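PDB 1WZN: SAM-dependent methyltransferase from Pyrococcus horikoshii, which probably transfers a methyl group from S-adenosylmethionine to an acceptor and binds the by-product S-adenosyl-L-homocysteine in its cofactor pocket. Local coordinates for residues Y12-R17 with E161-E166; R43-L48 with R62-V67; V180-F185 with E206-T211; F223-I228 with V246-S251. One frame throughout, in Å; residues are numbered along the deposited sequence.

Contact 1. Residues Y12-R17 with E161-E166; sequences YDTIYR and EQKGEE. With SAH (S-adenosyl-L-homocysteine), chain F.
Glu161 OE2 is gripped by two nitrogens, NH2 of Arg17 and NH1 of Arg18. Arg17 approaches side-on: its NE reaches Glu161 OE1 at 2.8 Å, with a fairly straight N-H (160°), and its NH2 gives a more bent bond to the syn lone pair of OE2. The two flat groups are turned 44° from each other, and OE1 is met from above the carboxylate plane. A bend at chi3 of Arg17 and one at chi2 of Glu161 let the chains cross almost at right angles. An alanine here in place of Arg17 would remove both its bonds, and would probably leave the buried carboxylate less well compensated and the start of helix 17-21 less firmly held to the strand.

This pair ties the start of helix 17-21, just after the short helix 12-15 that carries Tyr12 of the methyltransferase's cofactor pocket, to edge strand 157-163 of the antiparallel sheet. On the pocket side Tyr12 sets its OH 3.3 Å from SD of S-adenosylhomocysteine. Thr14 suits the seam because it is small and two-faced: CG2 lies 3.7 Å from Glu161 CB, while OG1 sits against the aliphatic stem of Lys163 and shares a water with Gln162 O, 2.7 Å from Thr14 OG1.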
# COMPACT_ATOMS: atom_id res chain seq x y z
N TYR A 12 -28.54 14.80 -1.50
CA TYR A 12 -28.20 13.99 -0.33
C TYR A 12 -28.73 12.55 -0.38
O TYR A 12 -27.99 11.60 -0.13
CB TYR A 12 -28.72 14.68 0.95
CG TYR A 12 -28.21 14.04 2.23
CD1 TYR A 12 -26.97 14.40 2.76
CD2 TYR A 12 -28.95 13.06 2.88
CE1 TYR A 12 -26.48 13.79 3.92
CE2 TYR A 12 -28.47 12.44 4.03
CZ TYR A 12 -27.24 12.81 4.54
OH TYR A 12 -26.76 12.18 5.67
N ASP A 13 -30.01 12.38 -0.69
CA ASP A 13 -30.59 11.05 -0.75
C ASP A 13 -29.98 10.20 -1.87
O ASP A 13 -29.95 8.98 -1.78
CB ASP A 13 -32.12 11.13 -0.91
CG ASP A 13 -32.81 11.59 0.37
OD1 ASP A 13 -32.10 11.84 1.37
OD2 ASP A 13 -34.06 11.70 0.38
N THR A 14 -29.50 10.87 -2.92
CA THR A 14 -28.88 10.17 -4.05
C THR A 14 -27.51 9.68 -3.60
O THR A 14 -27.16 8.50 -3.76
CB THR A 14 -28.73 11.11 -5.25
OG1 THR A 14 -30.03 11.43 -5.76
CG2 THR A 14 -27.87 10.47 -6.35
N ILE A 15 -26.75 10.59 -3.01
CA ILE A 15 -25.42 10.28 -2.52
C ILE A 15 -25.51 9.15 -1.48
O ILE A 15 -24.66 8.25 -1.46
CB ILE A 15 -24.78 11.53 -1.87
CG1 ILE A 15 -24.51 12.58 -2.95
CG2 ILE A 15 -23.50 11.16 -1.12
CD1 ILE A 15 -24.16 13.96 -2.42
N TYR A 16 -26.54 9.17 -0.65
CA TYR A 16 -26.63 8.15 0.39
C TYR A 16 -27.73 7.12 0.11
O TYR A 16 -28.53 6.77 0.97
CB TYR A 16 -26.88 8.84 1.72
CG TYR A 16 -25.65 9.53 2.18
CD1 TYR A 16 -24.55 8.78 2.61
CD2 TYR A 16 -25.57 10.92 2.16
CE1 TYR A 16 -23.39 9.42 3.01
CE2 TYR A 16 -24.40 11.56 2.57
CZ TYR A 16 -23.32 10.82 2.99
OH TYR A 16 -22.14 11.44 3.37
N ARG A 17 -27.78 6.66 -1.16
CA ARG A 17 -28.77 5.65 -1.53
C ARG A 17 -28.64 4.40 -0.66
O ARG A 17 -29.62 3.75 -0.30
CB ARG A 17 -28.53 5.29 -3.00
CG ARG A 17 -29.35 4.08 -3.46
CD ARG A 17 -29.06 3.72 -4.92
NE ARG A 17 -27.61 3.62 -5.15
CZ ARG A 17 -26.97 2.58 -4.60
NH1 ARG A 17 -27.63 1.69 -3.88
NH2 ARG A 17 -25.65 2.45 -4.77
N GLU A 161 -23.10 7.93 -8.40
CA GLU A 161 -24.53 7.71 -8.19
C GLU A 161 -25.25 8.47 -9.30
O GLU A 161 -24.60 9.08 -10.16
CB GLU A 161 -24.98 8.25 -6.82
CG GLU A 161 -24.47 7.46 -5.62
CD GLU A 161 -24.95 6.02 -5.58
OE1 GLU A 161 -26.02 5.71 -6.14
OE2 GLU A 161 -24.24 5.18 -4.97
N GLN A 162 -26.57 8.44 -9.30
CA GLN A 162 -27.33 9.12 -10.34
C GLN A 162 -28.70 9.59 -9.87
O GLN A 162 -29.43 8.84 -9.22
CB GLN A 162 -27.51 8.19 -11.55
CG GLN A 162 -28.14 8.88 -12.76
CD GLN A 162 -28.20 7.99 -14.00
OE1 GLN A 162 -27.45 7.03 -14.12
NE2 GLN A 162 -29.08 8.34 -14.93
N LYS A 163 -29.04 10.82 -10.21
CA LYS A 163 -30.33 11.38 -9.86
C LYS A 163 -30.98 11.84 -11.16
O LYS A 163 -30.59 12.85 -11.74
CB LYS A 163 -30.17 12.57 -8.91
CG LYS A 163 -31.49 13.20 -8.48
CD LYS A 163 -31.28 14.39 -7.57
CE LYS A 163 -32.59 15.14 -7.33
NZ LYS A 163 -33.63 14.23 -6.78
N GLY A 164 -31.97 11.08 -11.62
CA GLY A 164 -32.62 11.44 -12.87
C GLY A 164 -31.63 11.32 -14.01
O GLY A 164 -30.99 10.28 -14.17
N GLU A 165 -31.47 12.39 -14.78
CA GLU A 165 -30.55 12.39 -15.91
C GLU A 165 -29.14 12.85 -15.51
O GLU A 165 -28.22 12.84 -16.33
CB GLU A 165 -31.06 13.32 -17.01
CG GLU A 165 -32.42 12.92 -17.56
CD GLU A 165 -32.84 13.80 -18.72
OE1 GLU A 165 -32.13 13.81 -19.75
OE2 GLU A 165 -33.89 14.47 -18.61
N GLU A 166 -28.98 13.24 -14.25
CA GLU A 166 -27.69 13.70 -13.78
C GLU A 166 -26.86 12.60 -13.12
O GLU A 166 -27.37 11.82 -12.32
CB GLU A 166 -27.87 14.87 -12.81
CG GLU A 166 -28.59 16.06 -13.43
CD GLU A 166 -28.54 17.30 -12.55
OE1 GLU A 166 -28.84 17.19 -11.35
OE2 GLU A 166 -28.22 18.39 -13.07
N SAH F . -29.88 12.22 10.66
CA SAH F . -29.83 12.32 9.14
CB SAH F . -28.80 13.26 8.56
CG SAH F . -27.32 13.05 8.81
SD SAH F . -26.46 14.48 8.00
C SAH F . -29.62 10.83 8.61
O SAH F . -29.54 9.89 9.42
OXT SAH F . -29.57 10.70 7.32
C5' SAH F . -25.97 15.50 9.33
C4' SAH F . -27.09 16.61 9.66
O4' SAH F . -26.49 17.35 10.73
C3' SAH F . -27.34 17.63 8.58
O3' SAH F . -28.70 17.58 8.15
C2' SAH F . -26.92 18.99 9.28
O2' SAH F . -27.69 20.10 8.82
C1' SAH F . -27.11 18.67 10.75
N9 SAH F . -26.47 19.43 11.65
C8 SAH F . -25.13 19.70 11.86
N7 SAH F . -24.87 20.49 12.86
C5 SAH F . -26.16 20.80 13.39
C6 SAH F . -26.54 21.63 14.50
N6 SAH F . -25.67 22.30 15.27
N1 SAH F . -27.90 21.69 14.72
C2 SAH F . -28.82 21.03 13.96
N3 SAH F . -28.48 20.23 12.89
C4 SAH F . -27.14 20.16 12.66
O HOH W 1 -31.47 9.39 -6.90

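Contact 2. Residues R43-L48 with R62-V67; sequences RRVLDL and RGYEVV
Four backbone hydrogen bonds join strand 44-48 to the start of strand 65-70, each nearly straight. Glu65 N gives to Arg43 O and Val45 N to Glu65 O; one step on, Val67 N reaches Val45 O at 2.9 Å and Asp47 N reaches Val67 O at 2.8 Å. Arg43, Val45 and Asp47 thus serve this neighbour, while Arg44, Leu46 and Leu48 turn their backbone groups to strand 106-111.

Arg44 and Glu65, a parallel pair, both hold CG anti to the backbone N and extend along one face of the sheet. Arg44 NH1 meets Glu65 OE2 in a very short salt bridge (2.4 Å), bent at the hydrogen and above the carboxylate plane, and NH2 has a weak, long ion pair with Glu105. Arg44 NH1 also lies 3.7 Å from Val67 CG2. An alanine at Arg44 would remove this counter-charge, and is likely to leave the Glu65 carboxylate less well held and the flank of Val67 CG2 less covered.

Deeper in, aliphatic residues suit the covered faces: Leu46 CD1 lies 3.9 Å from Val67 CG1. On the opposite face, the one bearing Val45 and Val66, Val45 CG2 touches Tyr64 CD1, and the phenol OH bonds to Glu31. Asp47 is buried, yet both its oxygens are satisfied, by Thr56 and Thr110. Parallel neighbours joined through helix 54-61 make the beta-alpha-beta unit that opens the Rossmann-like methyltransferase fold.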
# COMPACT_ATOMS: atom_id res chain seq x y z
N ARG A 43 -43.19 6.50 22.62
CA ARG A 43 -44.18 6.95 21.64
C ARG A 43 -43.73 8.21 20.91
O ARG A 43 -43.84 8.29 19.69
CB ARG A 43 -45.51 7.23 22.33
CG ARG A 43 -46.19 6.01 22.94
CD ARG A 43 -47.39 6.44 23.78
NE ARG A 43 -48.12 5.30 24.34
CZ ARG A 43 -48.84 4.45 23.62
NH1 ARG A 43 -48.94 4.59 22.31
NH2 ARG A 43 -49.48 3.45 24.23
N ARG A 44 -43.25 9.20 21.66
CA ARG A 44 -42.83 10.48 21.10
C ARG A 44 -41.30 10.56 21.05
O ARG A 44 -40.62 10.43 22.08
CB ARG A 44 -43.41 11.63 21.93
CG ARG A 44 -43.24 13.03 21.34
CD ARG A 44 -44.12 14.02 22.12
NE ARG A 44 -43.69 15.42 22.05
CZ ARG A 44 -43.93 16.24 21.03
NH1 ARG A 44 -44.60 15.83 19.97
NH2 ARG A 44 -43.52 17.51 21.10
N VAL A 45 -40.77 10.78 19.85
CA VAL A 45 -39.33 10.82 19.61
C VAL A 45 -38.87 12.14 19.01
O VAL A 45 -39.52 12.68 18.12
CB VAL A 45 -38.91 9.70 18.64
CG1 VAL A 45 -37.40 9.70 18.44
CG2 VAL A 45 -39.40 8.35 19.15
N LEU A 46 -37.75 12.65 19.50
CA LEU A 46 -37.16 13.88 18.98
C LEU A 46 -35.94 13.42 18.19
O LEU A 46 -35.03 12.81 18.76
CB LEU A 46 -36.69 14.79 20.13
CG LEU A 46 -35.84 16.01 19.72
CD1 LEU A 46 -36.65 16.94 18.83
CD2 LEU A 46 -35.38 16.76 20.97
N ASP A 47 -35.93 13.67 16.88
CA ASP A 47 -34.80 13.25 16.06
C ASP A 47 -33.96 14.49 15.73
O ASP A 47 -34.34 15.30 14.89
CB ASP A 47 -35.30 12.57 14.78
CG ASP A 47 -34.16 12.00 13.94
OD1 ASP A 47 -33.16 11.56 14.55
OD2 ASP A 47 -34.27 11.98 12.70
N LEU A 48 -32.82 14.63 16.41
CA LEU A 48 -31.92 15.77 16.26
C LEU A 48 -31.02 15.68 15.02
O LEU A 48 -30.49 14.62 14.73
CB LEU A 48 -31.05 15.90 17.52
CG LEU A 48 -31.81 16.06 18.86
CD1 LEU A 48 -30.83 15.94 20.02
CD2 LEU A 48 -32.50 17.41 18.91
N ARG A 62 -43.80 3.75 11.42
CA ARG A 62 -44.06 2.66 12.35
C ARG A 62 -44.96 3.09 13.52
O ARG A 62 -45.24 2.32 14.44
CB ARG A 62 -42.72 2.15 12.88
CG ARG A 62 -41.89 1.45 11.79
CD ARG A 62 -40.59 0.85 12.36
NE ARG A 62 -39.66 0.50 11.28
CZ ARG A 62 -38.82 -0.53 11.50
NH1 ARG A 62 -38.85 -1.19 12.64
NH2 ARG A 62 -37.96 -0.89 10.54
N GLY A 63 -45.39 4.37 13.51
CA GLY A 63 -46.41 4.80 14.47
C GLY A 63 -45.87 5.77 15.53
O GLY A 63 -46.59 6.29 16.37
N TYR A 64 -44.58 6.05 15.52
CA TYR A 64 -44.03 6.99 16.49
C TYR A 64 -44.44 8.42 16.15
O TYR A 64 -44.62 8.75 14.98
CB TYR A 64 -42.50 6.86 16.52
CG TYR A 64 -42.06 5.51 17.05
CD1 TYR A 64 -42.10 5.24 18.41
CD2 TYR A 64 -41.68 4.49 16.18
CE1 TYR A 64 -41.78 3.98 18.90
CE2 TYR A 64 -41.36 3.22 16.66
CZ TYR A 64 -41.41 2.98 18.03
OH TYR A 64 -41.12 1.73 18.54
N GLU A 65 -44.60 9.25 17.18
CA GLU A 65 -44.93 10.66 17.00
C GLU A 65 -43.55 11.29 16.99
O GLU A 65 -42.91 11.39 18.03
CB GLU A 65 -45.73 11.19 18.20
CG GLU A 65 -46.15 12.65 18.07
CD GLU A 65 -46.76 13.19 19.36
OE1 GLU A 65 -47.52 12.46 20.01
OE2 GLU A 65 -46.48 14.36 19.70
N VAL A 66 -43.10 11.73 15.82
CA VAL A 66 -41.75 12.26 15.70
C VAL A 66 -41.64 13.75 15.41
O VAL A 66 -42.43 14.32 14.66
CB VAL A 66 -40.99 11.50 14.59
CG1 VAL A 66 -39.50 11.85 14.62
CG2 VAL A 66 -41.21 10.01 14.76
N VAL A 67 -40.65 14.37 16.05
CA VAL A 67 -40.34 15.78 15.84
C VAL A 67 -38.90 15.78 15.31
O VAL A 67 -38.02 15.22 15.96
CB VAL A 67 -40.37 16.57 17.17
CG1 VAL A 67 -39.89 18.00 16.94
CG2 VAL A 67 -41.80 16.58 17.73

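Contact 3. Residues V180-F185 with E206-T211; sequences VQKLRF and ELNIYT
Strands 182-192 and 198-208 run antiparallel with a strong twist, their short axes 142° apart, and the hydrogen-bonded pair Leu183-Leu207 exchanges two backbone bonds, Leu207 N to Leu183 O being the shorter at 2.7 Å. Beyond it Ile209 N gives a nearly straight bond to Gln181 O, coming from above the carbonyl plane.

On one face the chains are charged or polar. Lys182, bent at chi2 (-73°), runs alongside Asn208 and points the same way, so NZ lands on a lone pair of OD1 at 2.8 Å. A water lies 2.6 Å from Asn208 OD1 and can reach Gln181 O; Met117 O holds ND2. From NZ a looser salt bridge goes to Glu206 OE1 at 3.5 Å; a long, flexible lysine can serve both partners. Arg184 folds over the neighbouring strand, setting one guanidinium face above Glu206 N, while its NH2 pairs with Asp204.

The other face is apolar. Leu207 CD1 packs against Phe185 CB at 3.8 Å, and Leu183 CB against Ile209 CG1 at 4.1 Å. Gln181 NE2 bonds to Ile209 O at 3.0 Å and to Glu214, while its OE1 accepts from Arg213 N of the second subunit. Gln181 and Lys182 both face Glu177, a G1 beta bulge at the turn from strand 166-177; strand 182-192 then pairs with 198-208 as the outer beta hairpin of the antiparallel sheet.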
# COMPACT_ATOMS: atom_id res chain seq x y z
N VAL A 180 -4.99 16.53 18.16
CA VAL A 180 -6.18 17.25 18.60
C VAL A 180 -7.48 16.52 18.24
O VAL A 180 -8.57 17.07 18.40
CB VAL A 180 -6.21 18.68 18.01
CG1 VAL A 180 -5.04 19.48 18.58
CG2 VAL A 180 -6.12 18.62 16.49
N GLN A 181 -7.35 15.28 17.76
CA GLN A 181 -8.50 14.47 17.41
C GLN A 181 -9.46 15.18 16.44
O GLN A 181 -10.67 15.24 16.66
CB GLN A 181 -9.24 14.05 18.69
CG GLN A 181 -8.47 13.03 19.52
CD GLN A 181 -9.05 12.83 20.91
OE1 GLN A 181 -8.47 13.27 21.90
NE2 GLN A 181 -10.20 12.19 20.98
N LYS A 182 -8.89 15.73 15.38
CA LYS A 182 -9.66 16.44 14.37
C LYS A 182 -9.49 15.73 13.04
O LYS A 182 -8.45 15.13 12.77
CB LYS A 182 -9.18 17.88 14.23
CG LYS A 182 -9.46 18.79 15.43
CD LYS A 182 -10.93 19.16 15.53
CE LYS A 182 -11.15 20.25 16.59
NZ LYS A 182 -12.57 20.66 16.69
N LEU A 183 -10.52 15.80 12.21
CA LEU A 183 -10.50 15.19 10.90
C LEU A 183 -11.11 16.19 9.93
O LEU A 183 -12.12 16.82 10.25
CB LEU A 183 -11.31 13.88 10.91
CG LEU A 183 -11.42 13.05 9.62
CD1 LEU A 183 -11.80 11.62 9.97
CD2 LEU A 183 -12.44 13.67 8.68
N ARG A 184 -10.49 16.36 8.77
CA ARG A 184 -11.03 17.26 7.76
C ARG A 184 -11.61 16.34 6.70
O ARG A 184 -10.87 15.63 6.02
CB ARG A 184 -9.92 18.12 7.16
CG ARG A 184 -9.29 19.09 8.14
CD ARG A 184 -10.30 20.12 8.61
NE ARG A 184 -10.89 20.86 7.50
CZ ARG A 184 -11.69 21.91 7.65
NH1 ARG A 184 -12.00 22.35 8.86
NH2 ARG A 184 -12.19 22.52 6.58
N PHE A 185 -12.93 16.35 6.58
CA PHE A 185 -13.61 15.51 5.61
C PHE A 185 -13.86 16.29 4.33
O PHE A 185 -14.60 17.28 4.33
CB PHE A 185 -14.93 14.99 6.16
CG PHE A 185 -15.70 14.16 5.18
CD1 PHE A 185 -15.14 13.01 4.64
CD2 PHE A 185 -16.97 14.54 4.77
CE1 PHE A 185 -15.83 12.25 3.70
CE2 PHE A 185 -17.68 13.79 3.83
CZ PHE A 185 -17.10 12.64 3.30
N GLU A 206 -15.02 20.20 9.22
CA GLU A 206 -14.10 19.83 10.28
C GLU A 206 -14.87 18.90 11.21
O GLU A 206 -15.91 19.28 11.75
CB GLU A 206 -13.63 21.06 11.05
CG GLU A 206 -12.67 20.71 12.18
CD GLU A 206 -12.25 21.92 12.99
OE1 GLU A 206 -13.09 22.47 13.72
OE2 GLU A 206 -11.07 22.31 12.89
N LEU A 207 -14.36 17.69 11.41
CA LEU A 207 -15.03 16.73 12.28
C LEU A 207 -14.15 16.37 13.46
O LEU A 207 -12.94 16.58 13.44
CB LEU A 207 -15.40 15.47 11.49
CG LEU A 207 -16.34 15.73 10.31
CD1 LEU A 207 -16.57 14.43 9.55
CD2 LEU A 207 -17.66 16.31 10.81
N ASN A 208 -14.78 15.82 14.50
CA ASN A 208 -14.09 15.44 15.72
C ASN A 208 -14.06 13.93 15.87
O ASN A 208 -15.06 13.25 15.64
CB ASN A 208 -14.80 16.08 16.91
CG ASN A 208 -14.76 17.60 16.85
OD1 ASN A 208 -13.80 18.22 17.29
ND2 ASN A 208 -15.80 18.19 16.27
N ILE A 209 -12.90 13.41 16.27
CA ILE A 209 -12.71 11.97 16.44
C ILE A 209 -12.86 11.55 17.90
O ILE A 209 -12.19 12.08 18.78
CB ILE A 209 -11.31 11.55 15.96
CG1 ILE A 209 -11.09 12.03 14.52
CG2 ILE A 209 -11.15 10.04 16.06
CD1 ILE A 209 -9.65 11.87 14.04
N TYR A 210 -13.74 10.57 18.13
CA TYR A 210 -14.01 10.06 19.47
C TYR A 210 -13.97 8.53 19.49
O TYR A 210 -14.33 7.88 18.51
CB TYR A 210 -15.41 10.47 19.92
CG TYR A 210 -15.63 11.95 20.12
CD1 TYR A 210 -15.11 12.61 21.23
CD2 TYR A 210 -16.39 12.69 19.21
CE1 TYR A 210 -15.36 13.96 21.45
CE2 TYR A 210 -16.63 14.04 19.41
CZ TYR A 210 -16.11 14.67 20.53
OH TYR A 210 -16.35 16.01 20.72
N THR A 211 -13.55 7.97 20.62
CA THR A 211 -13.53 6.52 20.78
C THR A 211 -14.82 6.19 21.52
O THR A 211 -15.46 7.08 22.09
CB THR A 211 -12.36 6.05 21.64
OG1 THR A 211 -12.47 6.62 22.95
CG2 THR A 211 -11.03 6.45 21.00
O HOH W 2 -11.92 17.03 18.54

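Contact 4. Residues F223-I228 with V246-S251; sequences FEKVKI and VGIAKS
Phe223 leads into the antiparallel beta hairpin of strands 225-230 and 242-248, which forms one margin of the mixed Rossmann-like sheet. Its CG stands anti to the carbonyl carbon (chi1 -56°), which lays one ring face over Gly247: the glycine CA sits 4.1 Å from the ring centroid in a CH-pi contact. Glycine is the residue that fits here, since a beta carbon at this position would run into Phe223 CG.

Glu224 and Lys225 both face Ile248, a classic beta bulge. Glu224 OE1 accepts from a water that also takes the Ser251 N-H. Within the bulge Lys225 N gives only a weak, long bond to Ile248 O, at 3.4 Å; from Lys225 O onward the pairing is regular, with Ile248 N meeting that oxygen at 2.8 Å, nearly along the C=O axis. The aliphatic part of Lys225 passes Ile248, CB to CD1 4.4 Å, and a long charged side chain suits this exposed position.

Val226 lies on the same face as Phe223, buried against helix 212-219; a branched aliphatic residue suits this covered side. Its CA makes a CA-H...O contact with Val246 O. Lys227 returns to the other face, its CB 4.3 Å from Val246 CB. Its backbone closes the ladder: Lys227 N bonds to Val246 O at 2.8 Å, and Val246 N to Lys227 O at 2.9 Å.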
# COMPACT_ATOMS: atom_id res chain seq x y z
N PHE A 223 -26.54 10.86 31.98
CA PHE A 223 -27.55 9.81 32.00
C PHE A 223 -27.20 8.85 33.13
O PHE A 223 -26.03 8.62 33.41
CB PHE A 223 -27.54 9.05 30.67
CG PHE A 223 -27.76 9.93 29.48
CD1 PHE A 223 -29.04 10.28 29.08
CD2 PHE A 223 -26.67 10.45 28.78
CE1 PHE A 223 -29.25 11.12 28.00
CE2 PHE A 223 -26.86 11.31 27.69
CZ PHE A 223 -28.15 11.64 27.30
N GLU A 224 -28.22 8.28 33.77
CA GLU A 224 -27.96 7.36 34.86
C GLU A 224 -27.14 6.17 34.39
O GLU A 224 -26.21 5.74 35.07
CB GLU A 224 -29.26 6.83 35.46
CG GLU A 224 -29.00 5.97 36.68
CD GLU A 224 -30.26 5.43 37.30
OE1 GLU A 224 -30.99 4.70 36.60
OE2 GLU A 224 -30.51 5.73 38.49
N LYS A 225 -27.49 5.65 33.22
CA LYS A 225 -26.78 4.52 32.67
C LYS A 225 -26.50 4.72 31.19
O LYS A 225 -27.34 5.24 30.45
CB LYS A 225 -27.57 3.23 32.87
CG LYS A 225 -26.83 1.99 32.39
CD LYS A 225 -27.46 0.71 32.90
CE LYS A 225 -26.58 -0.48 32.57
NZ LYS A 225 -25.19 -0.28 33.08
N VAL A 226 -25.31 4.31 30.76
CA VAL A 226 -24.92 4.44 29.37
C VAL A 226 -24.45 3.08 28.87
O VAL A 226 -23.74 2.36 29.58
CB VAL A 226 -23.77 5.46 29.18
CG1 VAL A 226 -23.30 5.46 27.73
CG2 VAL A 226 -24.25 6.84 29.56
N LYS A 227 -24.86 2.72 27.67
CA LYS A 227 -24.46 1.46 27.08
C LYS A 227 -23.80 1.73 25.74
O LYS A 227 -24.10 2.72 25.07
CB LYS A 227 -25.67 0.55 26.90
CG LYS A 227 -26.32 0.16 28.23
CD LYS A 227 -27.46 -0.81 28.01
CE LYS A 227 -27.87 -1.47 29.32
NZ LYS A 227 -26.69 -1.86 30.16
N ILE A 228 -22.87 0.86 25.38
CA ILE A 228 -22.17 0.97 24.10
C ILE A 228 -22.45 -0.33 23.37
O ILE A 228 -22.12 -1.41 23.87
CB ILE A 228 -20.64 1.13 24.29
CG1 ILE A 228 -20.35 2.36 25.14
CG2 ILE A 228 -19.96 1.25 22.93
CD1 ILE A 228 -18.88 2.56 25.45
N VAL A 246 -26.12 4.47 23.99
CA VAL A 246 -27.49 4.54 24.47
C VAL A 246 -27.47 5.10 25.88
O VAL A 246 -26.87 4.52 26.79
CB VAL A 246 -28.16 3.16 24.47
CG1 VAL A 246 -29.56 3.25 25.09
CG2 VAL A 246 -28.24 2.61 23.05
N GLY A 247 -28.11 6.25 26.06
CA GLY A 247 -28.17 6.87 27.37
C GLY A 247 -29.56 6.67 27.93
O GLY A 247 -30.55 6.98 27.26
N ILE A 248 -29.65 6.17 29.16
CA ILE A 248 -30.94 5.93 29.80
C ILE A 248 -31.14 6.90 30.96
O ILE A 248 -30.34 6.93 31.91
CB ILE A 248 -31.04 4.49 30.32
CG1 ILE A 248 -30.64 3.51 29.22
CG2 ILE A 248 -32.47 4.20 30.79
CD1 ILE A 248 -30.36 2.10 29.72
N ALA A 249 -32.20 7.69 30.89
CA ALA A 249 -32.49 8.66 31.94
C ALA A 249 -33.00 7.96 33.20
O ALA A 249 -33.68 6.94 33.11
CB ALA A 249 -33.52 9.67 31.45
N LYS A 250 -32.66 8.50 34.36
CA LYS A 250 -33.10 7.93 35.64
C LYS A 250 -34.63 7.88 35.66
O LYS A 250 -35.28 8.80 35.17
CB LYS A 250 -32.62 8.80 36.81
CG LYS A 250 -31.14 8.71 37.11
CD LYS A 250 -30.74 9.59 38.30
CE LYS A 250 -30.64 11.05 37.90
NZ LYS A 250 -29.56 11.28 36.89
N SER A 251 -35.20 6.82 36.23
CA SER A 251 -36.65 6.72 36.29
C SER A 251 -37.16 6.60 37.73
O SER A 251 -36.38 6.20 38.61
CB SER A 251 -37.14 5.53 35.46
OG SER A 251 -36.52 4.32 35.86
O HOH W 3 -30.65 10.24 34.30
O HOH W 4 -33.68 4.46 37.22

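Overall arrangement
Contacts 2 and 4 belong to the same mixed sheet, with centres about 19 Å apart: contact 2 is a parallel pairing within it, contact 4 the antiparallel hairpin at its margin. Contacts 1 and 3 reach the separate antiparallel sheet, contact 1 from helix 12-15 and the start of helix 17-21 laid against one edge strand, contact 3 through the hairpin at the other. None is wholly core; each has a buried side and a solvent-facing rim. Backbone ladders carry contacts 2, 3 and 4, whereas contact 1 depends on side chains, chiefly an ion pair. Contact 1 touches the cofactor through helix 12-15, and contact 3 alone meets a second subunit. Along the chain, contact 2 is nested within contact 1.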